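Local atomic coordinates of beta-lactamase (PDB entry 3P09), a protein that probably catalyses the hydrolysis of the beta-lactam ring of antibiotics to a substituted beta-amino acid, as a class A beta-lactamase linked to antibiotic resistance. Residues 153-158 against 174-179. Numbering follows the deposited sequence.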
loop_
_atom_site.group_PDB
_atom_site.type_symbol
_atom_site.label_atom_id
_atom_site.label_comp_id
_atom_site.label_asym_id
_atom_site.label_seq_id
_atom_site.Cartn_x
_atom_site.Cartn_y
_atom_site.Cartn_z
ATOM N N ASN A 153 12.520 -4.781 8.086
ATOM C CA ASN A 153 12.912 -4.215 9.376
ATOM C C ASN A 153 12.873 -2.687 9.395
ATOM O O ASN A 153 13.424 -2.061 10.302
ATOM C CB ASN A 153 14.316 -4.682 9.772
ATOM C CG ASN A 153 14.440 -6.186 9.795
ATOM O OD1 ASN A 153 15.229 -6.763 9.046
ATOM N ND2 ASN A 153 13.648 -6.838 10.646
ATOM N N ASP A 154 12.235 -2.088 8.394
ATOM C CA ASP A 154 12.169 -0.627 8.310
ATOM C C ASP A 154 10.776 -0.095 8.655
ATOM O O ASP A 154 10.633 1.000 9.182
ATOM C CB ASP A 154 12.575 -0.135 6.912
ATOM C CG ASP A 154 14.063 -0.309 6.635
ATOM O OD1 ASP A 154 14.856 -0.282 7.596
ATOM O OD2 ASP A 154 14.439 -0.456 5.451
ATOM N N THR A 155 9.757 -0.883 8.354
ATOM C CA THR A 155 8.369 -0.471 8.559
ATOM C C THR A 155 7.973 -0.592 10.030
ATOM O O THR A 155 8.072 -1.667 10.615
ATOM C CB THR A 155 7.441 -1.334 7.685
ATOM O OG1 THR A 155 7.741 -1.076 6.311
ATOM C CG2 THR A 155 5.975 -1.022 7.942
ATOM N N ILE A 156 7.531 0.510 10.627
ATOM C CA ILE A 156 7.148 0.512 12.032
ATOM C C ILE A 156 5.692 0.930 12.212
ATOM O O ILE A 156 5.363 2.097 12.079
ATOM C CB ILE A 156 8.004 1.480 12.849
ATOM C CG1 ILE A 156 9.491 1.219 12.603
ATOM C CG2 ILE A 156 7.664 1.343 14.317
ATOM C CD1 ILE A 156 9.962 -0.127 13.129
ATOM N N ILE A 157 4.830 -0.024 12.532
ATOM C CA ILE A 157 3.406 0.256 12.705
ATOM C C ILE A 157 3.026 0.129 14.178
ATOM O O ILE A 157 3.323 -0.892 14.821
ATOM C CB ILE A 157 2.568 -0.717 11.878
ATOM C CG1 ILE A 157 2.804 -0.472 10.384
ATOM C CG2 ILE A 157 1.087 -0.566 12.222
ATOM C CD1 ILE A 157 2.295 -1.575 9.527
ATOM N N THR A 158 2.389 1.160 14.732
ATOM C CA THR A 158 2.100 1.155 16.174
ATOM C C THR A 158 0.637 1.423 16.458
ATOM O O THR A 158 0.238 1.548 17.618
ATOM C CB THR A 158 2.930 2.202 16.940
ATOM O OG1 THR A 158 2.625 3.512 16.439
ATOM C CG2 THR A 158 4.426 1.920 16.794
ATOM N N ASN A 174 5.147 4.670 12.482
ATOM C CA ASN A 174 4.120 4.684 11.433
ATOM C C ASN A 174 4.663 5.160 10.093
ATOM O O ASN A 174 3.960 5.800 9.327
ATOM C CB ASN A 174 2.897 5.497 11.879
ATOM C CG ASN A 174 2.239 4.909 13.127
ATOM O OD1 ASN A 174 2.369 3.715 13.397
ATOM N ND2 ASN A 174 1.524 5.739 13.881
ATOM N N LYS A 175 5.929 4.835 9.830
ATOM C CA LYS A 175 6.556 5.151 8.548
ATOM C C LYS A 175 7.178 3.911 7.908
ATOM O O LYS A 175 7.368 2.887 8.566
ATOM C CB LYS A 175 7.627 6.223 8.725
ATOM C CG LYS A 175 7.052 7.573 9.137
ATOM C CD LYS A 175 8.071 8.677 9.042
ATOM C CE LYS A 175 7.495 9.999 9.572
ATOM N NZ LYS A 175 8.560 11.039 9.792
ATOM N N THR A 176 7.475 4.009 6.619
ATOM C CA THR A 176 8.189 2.937 5.925
ATOM C C THR A 176 9.143 3.607 4.935
ATOM O O THR A 176 9.151 4.836 4.834
ATOM C CB THR A 176 7.187 2.002 5.199
ATOM O OG1 THR A 176 7.892 0.917 4.575
ATOM C CG2 THR A 176 6.405 2.774 4.140
ATOM N N THR A 177 9.932 2.821 4.199
ATOM C CA THR A 177 10.796 3.369 3.147
ATOM C C THR A 177 10.313 2.852 1.794
ATOM O O THR A 177 9.673 1.797 1.725
ATOM C CB THR A 177 12.274 2.902 3.301
ATOM O OG1 THR A 177 12.329 1.468 3.222
ATOM C CG2 THR A 177 12.881 3.378 4.639
ATOM N N PRO A 178 10.617 3.586 0.710
ATOM C CA PRO A 178 10.226 3.067 -0.605
ATOM C C PRO A 178 10.791 1.661 -0.851
ATOM O O PRO A 178 10.106 0.801 -1.387
ATOM C CB PRO A 178 10.826 4.084 -1.576
ATOM C CG PRO A 178 10.873 5.392 -0.785
ATOM C CD PRO A 178 11.221 4.933 0.628
ATOM N N LYS A 179 12.021 1.416 -0.430
ATOM C CA LYS A 179 12.635 0.113 -0.666
ATOM C C LYS A 179 11.883 -0.991 0.075
ATOM O O LYS A 179 11.515 -2.011 -0.507
ATOM C CB LYS A 179 14.120 0.152 -0.251
ATOM C CG LYS A 179 14.923 -1.086 -0.609
ATOM C CD LYS A 179 16.386 -0.911 -0.205
ATOM C CE LYS A 179 17.190 -2.172 -0.502
ATOM N NZ LYS A 179 18.625 -2.054 -0.107
#
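N174 grips the far end of segment 153-158 with its side-chain carboxamide oxygen. Its backbone occupies the left-handed region and its CB points away from that segment, but with CG anti to the carbonyl carbon (chi1 -61°) the carboxamide returns to meet T158 at about a right angle. N174 OD1 accepts T158 N at 2.9 Å, nearly along the C=O axis, and T158 OG1 at 3.1 Å, which approaches from above the carboxamide plane. The hydroxyl reaches this place because it sits in the crowded position between backbone N and carbonyl carbon. Between the two segments, which run in nearly opposite directions, I156 N bonds almost straight to K175 O (3.2 Å), the same oxygen that T155 CA approaches at 3.5 Å in a CA-H...O contact. This pairing lies at the neck of what is probably the omega loop of class A beta-lactamases; the 15 residues between the two segments form neither helix nor strand. Further along, T155 and T176 lie side by side, and the OG1 atoms of these two buried residues share a short hydrogen bond of 2.6 Å. T176 OG1 is anti to its backbone N (chi1 -177°), while T155 OG1 stands beside its own N and also bonds D152. L69 packs on T155 and I181 on T176. T177, the N-cap of helix 178-190, turns OG1 to A180 N; the D154 side chain crosses that of T177 obliquely, with D154 OD2 3.6 Å from T177 OG1.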